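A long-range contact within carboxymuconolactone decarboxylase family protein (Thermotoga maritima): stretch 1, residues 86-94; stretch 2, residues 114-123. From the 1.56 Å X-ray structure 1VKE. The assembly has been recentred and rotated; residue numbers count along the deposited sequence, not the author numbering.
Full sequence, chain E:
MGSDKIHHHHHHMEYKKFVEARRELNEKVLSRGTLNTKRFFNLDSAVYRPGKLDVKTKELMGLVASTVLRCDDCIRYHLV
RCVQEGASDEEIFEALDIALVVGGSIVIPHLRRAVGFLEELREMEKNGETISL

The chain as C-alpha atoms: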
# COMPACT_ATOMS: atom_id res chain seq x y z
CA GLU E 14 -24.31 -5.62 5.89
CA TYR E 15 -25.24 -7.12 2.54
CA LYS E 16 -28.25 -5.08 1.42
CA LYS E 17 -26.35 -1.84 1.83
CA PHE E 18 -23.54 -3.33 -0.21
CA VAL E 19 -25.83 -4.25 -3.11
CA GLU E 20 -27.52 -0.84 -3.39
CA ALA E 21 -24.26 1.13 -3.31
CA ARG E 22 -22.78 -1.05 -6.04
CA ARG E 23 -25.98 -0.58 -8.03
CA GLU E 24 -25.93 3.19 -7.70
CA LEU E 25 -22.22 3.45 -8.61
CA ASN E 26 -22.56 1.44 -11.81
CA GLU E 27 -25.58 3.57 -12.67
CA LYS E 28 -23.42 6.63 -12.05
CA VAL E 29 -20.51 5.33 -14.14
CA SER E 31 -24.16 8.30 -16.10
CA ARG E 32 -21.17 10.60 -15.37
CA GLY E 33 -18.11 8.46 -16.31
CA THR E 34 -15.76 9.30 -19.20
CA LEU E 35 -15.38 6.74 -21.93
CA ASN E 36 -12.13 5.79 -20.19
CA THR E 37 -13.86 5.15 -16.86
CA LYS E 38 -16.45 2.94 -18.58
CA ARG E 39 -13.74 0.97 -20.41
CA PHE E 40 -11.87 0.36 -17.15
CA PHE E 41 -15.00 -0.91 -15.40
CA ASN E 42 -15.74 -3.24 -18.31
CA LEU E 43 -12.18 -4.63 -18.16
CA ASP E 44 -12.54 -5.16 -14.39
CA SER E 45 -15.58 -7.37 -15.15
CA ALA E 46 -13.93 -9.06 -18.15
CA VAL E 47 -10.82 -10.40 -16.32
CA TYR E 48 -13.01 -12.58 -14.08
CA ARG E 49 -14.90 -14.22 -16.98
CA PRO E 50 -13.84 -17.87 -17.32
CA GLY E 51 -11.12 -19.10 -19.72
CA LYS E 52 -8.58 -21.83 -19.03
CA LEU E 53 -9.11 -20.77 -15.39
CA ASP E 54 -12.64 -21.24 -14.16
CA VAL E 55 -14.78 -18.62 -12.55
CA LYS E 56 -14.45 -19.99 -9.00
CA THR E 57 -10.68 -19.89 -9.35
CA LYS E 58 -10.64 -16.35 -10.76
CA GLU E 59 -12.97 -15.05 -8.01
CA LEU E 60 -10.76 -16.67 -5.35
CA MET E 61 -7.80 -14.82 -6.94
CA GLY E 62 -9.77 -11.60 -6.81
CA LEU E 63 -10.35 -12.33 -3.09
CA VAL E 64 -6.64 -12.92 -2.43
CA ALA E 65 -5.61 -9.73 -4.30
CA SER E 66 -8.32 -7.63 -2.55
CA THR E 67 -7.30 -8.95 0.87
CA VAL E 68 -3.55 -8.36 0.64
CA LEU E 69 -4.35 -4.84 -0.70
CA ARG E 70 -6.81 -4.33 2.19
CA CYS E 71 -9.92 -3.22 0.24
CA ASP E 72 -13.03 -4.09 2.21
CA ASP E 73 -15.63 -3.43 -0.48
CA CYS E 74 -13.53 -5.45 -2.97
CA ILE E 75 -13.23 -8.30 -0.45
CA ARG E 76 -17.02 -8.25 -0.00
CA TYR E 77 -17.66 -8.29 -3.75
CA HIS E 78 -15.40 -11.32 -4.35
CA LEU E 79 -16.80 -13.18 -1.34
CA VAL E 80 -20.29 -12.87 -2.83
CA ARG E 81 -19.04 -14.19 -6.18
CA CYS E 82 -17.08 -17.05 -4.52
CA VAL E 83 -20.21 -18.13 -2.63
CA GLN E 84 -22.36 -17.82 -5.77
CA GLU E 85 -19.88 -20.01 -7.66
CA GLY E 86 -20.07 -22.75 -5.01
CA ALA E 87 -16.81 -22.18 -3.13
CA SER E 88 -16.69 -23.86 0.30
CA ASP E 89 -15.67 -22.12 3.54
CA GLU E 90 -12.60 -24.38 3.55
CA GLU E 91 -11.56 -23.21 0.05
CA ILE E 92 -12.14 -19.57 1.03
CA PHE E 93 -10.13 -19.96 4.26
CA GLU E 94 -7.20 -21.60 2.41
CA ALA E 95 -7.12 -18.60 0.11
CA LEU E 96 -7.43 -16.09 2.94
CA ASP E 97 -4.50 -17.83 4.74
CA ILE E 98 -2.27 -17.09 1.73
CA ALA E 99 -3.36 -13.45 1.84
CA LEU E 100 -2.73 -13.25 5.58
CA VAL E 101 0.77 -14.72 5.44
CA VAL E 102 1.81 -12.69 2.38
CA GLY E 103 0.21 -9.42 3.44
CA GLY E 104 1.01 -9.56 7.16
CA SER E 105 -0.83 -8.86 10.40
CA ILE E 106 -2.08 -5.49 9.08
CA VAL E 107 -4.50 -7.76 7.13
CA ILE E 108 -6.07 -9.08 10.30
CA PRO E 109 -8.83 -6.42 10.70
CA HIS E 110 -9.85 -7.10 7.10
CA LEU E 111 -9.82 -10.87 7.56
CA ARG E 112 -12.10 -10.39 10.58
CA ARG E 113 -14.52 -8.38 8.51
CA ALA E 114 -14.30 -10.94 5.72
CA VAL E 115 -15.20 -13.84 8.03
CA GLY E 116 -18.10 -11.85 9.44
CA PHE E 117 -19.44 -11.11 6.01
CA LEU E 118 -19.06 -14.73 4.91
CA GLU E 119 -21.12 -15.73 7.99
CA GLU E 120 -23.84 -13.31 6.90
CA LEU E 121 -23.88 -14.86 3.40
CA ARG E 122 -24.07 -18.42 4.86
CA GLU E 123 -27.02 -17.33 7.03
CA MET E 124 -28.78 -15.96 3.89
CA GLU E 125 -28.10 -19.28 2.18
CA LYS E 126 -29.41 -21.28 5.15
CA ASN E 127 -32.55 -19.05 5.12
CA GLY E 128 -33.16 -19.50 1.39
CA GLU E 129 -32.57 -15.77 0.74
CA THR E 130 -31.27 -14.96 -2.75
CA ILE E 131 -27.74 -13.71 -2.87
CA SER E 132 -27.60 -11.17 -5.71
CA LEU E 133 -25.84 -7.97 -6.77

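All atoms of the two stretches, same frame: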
# COMPACT_ATOMS: atom_id res chain seq x y z
N GLY E 86 -20.09 -21.46 -5.70
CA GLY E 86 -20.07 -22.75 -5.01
C GLY E 86 -18.79 -23.02 -4.24
O GLY E 86 -18.51 -24.15 -3.88
N ALA E 87 -17.99 -21.98 -3.97
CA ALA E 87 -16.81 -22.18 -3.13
C ALA E 87 -17.22 -22.56 -1.72
O ALA E 87 -18.20 -22.02 -1.21
CB ALA E 87 -15.94 -20.94 -3.09
N SER E 88 -16.47 -23.47 -1.11
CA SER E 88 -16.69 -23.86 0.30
C SER E 88 -15.97 -22.93 1.25
O SER E 88 -15.01 -22.26 0.87
CB SER E 88 -16.20 -25.28 0.54
OG SER E 88 -14.78 -25.34 0.48
N ASP E 89 -16.41 -22.90 2.51
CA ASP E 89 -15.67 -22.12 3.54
C ASP E 89 -14.22 -22.56 3.64
O ASP E 89 -13.35 -21.68 3.75
CB ASP E 89 -16.31 -22.20 4.93
CG ASP E 89 -17.62 -21.41 5.02
OD1 ASP E 89 -18.01 -20.72 4.05
OD2 ASP E 89 -18.32 -21.38 6.07
N GLU E 90 -13.97 -23.87 3.54
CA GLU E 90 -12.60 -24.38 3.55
C GLU E 90 -11.73 -23.79 2.41
O GLU E 90 -10.57 -23.40 2.63
CB GLU E 90 -12.56 -25.91 3.54
CG GLU E 90 -11.15 -26.43 3.81
CD GLU E 90 -11.12 -27.92 4.22
OE1 GLU E 90 -12.21 -28.54 4.38
OE2 GLU E 90 -10.00 -28.46 4.37
N GLU E 91 -12.28 -23.76 1.20
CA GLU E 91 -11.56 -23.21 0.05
C GLU E 91 -11.29 -21.73 0.28
O GLU E 91 -10.16 -21.25 0.11
CB GLU E 91 -12.37 -23.39 -1.25
CG GLU E 91 -12.44 -24.83 -1.75
CD GLU E 91 -13.37 -25.02 -2.94
OE1 GLU E 91 -14.51 -24.47 -2.93
OE2 GLU E 91 -13.00 -25.76 -3.87
N ILE E 92 -12.31 -21.00 0.71
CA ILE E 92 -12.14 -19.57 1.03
C ILE E 92 -11.10 -19.34 2.12
O ILE E 92 -10.24 -18.46 1.96
CB ILE E 92 -13.51 -18.95 1.41
CG1 ILE E 92 -14.40 -18.93 0.17
CG2 ILE E 92 -13.33 -17.55 1.99
CD1 ILE E 92 -15.89 -18.65 0.48
N PHE E 93 -11.12 -20.14 3.18
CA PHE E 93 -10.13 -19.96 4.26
C PHE E 93 -8.71 -20.30 3.81
O PHE E 93 -7.78 -19.60 4.20
CB PHE E 93 -10.48 -20.75 5.52
CG PHE E 93 -11.80 -20.39 6.16
CD1 PHE E 93 -12.31 -19.13 6.13
CD2 PHE E 93 -12.51 -21.37 6.84
CE1 PHE E 93 -13.54 -18.84 6.75
CE2 PHE E 93 -13.73 -21.08 7.46
CZ PHE E 93 -14.23 -19.81 7.41
N GLU E 94 -8.55 -21.28 2.94
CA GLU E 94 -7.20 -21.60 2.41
C GLU E 94 -6.65 -20.47 1.59
O GLU E 94 -5.45 -20.16 1.66
CB GLU E 94 -7.20 -22.90 1.61
CG GLU E 94 -7.39 -24.15 2.47
CD GLU E 94 -7.33 -25.46 1.70
OE1 GLU E 94 -6.73 -25.50 0.61
OE2 GLU E 94 -7.92 -26.46 2.20
N ALA E 114 -14.01 -9.97 6.76
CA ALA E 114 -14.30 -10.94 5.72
C ALA E 114 -15.05 -12.15 6.28
O ALA E 114 -16.02 -12.61 5.67
CB ALA E 114 -13.04 -11.39 5.01
N VAL E 115 -14.58 -12.66 7.41
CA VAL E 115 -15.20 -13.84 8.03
C VAL E 115 -16.60 -13.52 8.49
O VAL E 115 -17.53 -14.32 8.28
CB VAL E 115 -14.31 -14.42 9.14
CG1 VAL E 115 -15.09 -15.46 9.96
CG2 VAL E 115 -13.10 -15.09 8.48
N GLY E 116 -16.78 -12.33 9.03
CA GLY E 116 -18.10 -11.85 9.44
C GLY E 116 -19.10 -11.75 8.31
O GLY E 116 -20.27 -12.19 8.42
N PHE E 117 -18.63 -11.24 7.19
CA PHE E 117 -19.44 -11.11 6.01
C PHE E 117 -19.78 -12.47 5.44
O PHE E 117 -20.92 -12.72 5.06
CB PHE E 117 -18.74 -10.27 4.98
CG PHE E 117 -19.62 -9.87 3.85
CD1 PHE E 117 -20.74 -9.08 4.07
CD2 PHE E 117 -19.36 -10.31 2.58
CE1 PHE E 117 -21.58 -8.73 3.01
CE2 PHE E 117 -20.18 -9.94 1.51
CZ PHE E 117 -21.28 -9.15 1.73
N LEU E 118 -18.81 -13.37 5.39
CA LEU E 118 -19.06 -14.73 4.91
C LEU E 118 -20.15 -15.39 5.78
O LEU E 118 -21.06 -16.06 5.26
CB LEU E 118 -17.79 -15.54 4.94
CG LEU E 118 -17.88 -17.00 4.51
CD1 LEU E 118 -18.39 -17.12 3.10
CD2 LEU E 118 -16.54 -17.69 4.66
N GLU E 119 -20.08 -15.16 7.09
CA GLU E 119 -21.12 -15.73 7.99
C GLU E 119 -22.49 -15.19 7.64
O GLU E 119 -23.49 -15.97 7.66
CB GLU E 119 -20.73 -15.50 9.44
CG GLU E 119 -19.65 -16.49 9.80
CD GLU E 119 -19.03 -16.29 11.17
OE1 GLU E 119 -19.44 -15.35 11.88
OE2 GLU E 119 -18.12 -17.09 11.51
N GLU E 120 -22.57 -13.90 7.33
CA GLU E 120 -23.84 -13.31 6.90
C GLU E 120 -24.37 -13.96 5.62
O GLU E 120 -25.57 -14.28 5.53
CB GLU E 120 -23.67 -11.80 6.68
CG GLU E 120 -24.96 -11.06 6.39
CD GLU E 120 -24.74 -9.56 6.16
OE1 GLU E 120 -23.65 -9.03 6.57
OE2 GLU E 120 -25.65 -8.93 5.55
N LEU E 121 -23.49 -14.20 4.65
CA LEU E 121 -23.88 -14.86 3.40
C LEU E 121 -24.37 -16.30 3.66
O LEU E 121 -25.34 -16.74 3.07
CB LEU E 121 -22.72 -14.90 2.41
CG LEU E 121 -22.22 -13.52 1.97
CD1 LEU E 121 -21.00 -13.65 1.09
CD2 LEU E 121 -23.31 -12.75 1.26
N ARG E 122 -23.66 -17.02 4.52
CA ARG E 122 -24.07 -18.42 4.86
C ARG E 122 -25.43 -18.45 5.56
O ARG E 122 -26.22 -19.38 5.33
CB ARG E 122 -23.01 -19.15 5.68
CG ARG E 122 -21.69 -19.43 4.91
CD ARG E 122 -21.87 -20.16 3.60
NE ARG E 122 -20.57 -20.45 3.00
CZ ARG E 122 -20.37 -20.80 1.73
NH1 ARG E 122 -21.39 -20.93 0.90
NH2 ARG E 122 -19.13 -21.02 1.32
N GLU E 123 -25.71 -17.43 6.37
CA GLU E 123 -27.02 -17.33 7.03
C GLU E 123 -28.14 -17.05 5.99
O GLU E 123 -29.20 -17.68 6.04
CB GLU E 123 -26.94 -16.31 8.16
CG GLU E 123 -28.25 -16.01 8.90
CD GLU E 123 -28.63 -17.08 9.91
OE1 GLU E 123 -27.81 -18.03 10.13
OE2 GLU E 123 -29.76 -16.98 10.49
O HOH W 1 -20.87 -21.56 -1.94

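The contact is a small, nearly antiparallel helix-to-helix packing in which an arginine binds the N-terminal end of one helix and a short apolar cluster fills the space farther along. The axes of helix 89-94 and helix 114-123 run at 164° and come no closer than 12.2 Å, so the two helices meet through side chains, while the preceding loop also contributes a backbone carbonyl; 285 Å² is buried in total.

Arg122 points toward the first stretch and engages it through the edge of its guanidinium group. NE of Arg122 donates to OD1 of Asp89 at 2.8 Å, forming a salt bridge, and NH2 of Arg122 reaches the same OD1 of Asp89 at 3.0 Å. The angle at the hydrogen is 154° for the first bond and 140° for the second, as expected when two donors converge on a single oxygen. NH2 also donates to the backbone O of Ala87 at 2.9 Å and 164°, tying the arginine to the loop that precedes the helix. A water extends this link, donating to O of Ala87 (2.8 Å) and accepting from NH1 of Arg122 (3.0 Å).

The loop is itself ordered where the helix starts. OG of Ser88, the N-cap residue, accepts from N of Glu91 at 3.0 Å, while N of Ser88 donates to OE1 of Glu91 at 2.9 Å, a reciprocal pair that satisfies backbone amides at the helix start.

Leu118 is central to the apolar part. Its CD1 lies 3.9 Å from CD1 of Ile92, and its CD2 lies 3.8 Å from CE1 of Phe93 and 4.2 Å from CG2 of Ile92, so this second methyl touches both residues. Val115, one turn earlier, adds a looser contact, its CG2 standing 4.2 Å from CE1 of Phe93. The antiparallel register accounts for this order: Asp89 lies opposite Leu118, and Phe93 opposite Val115.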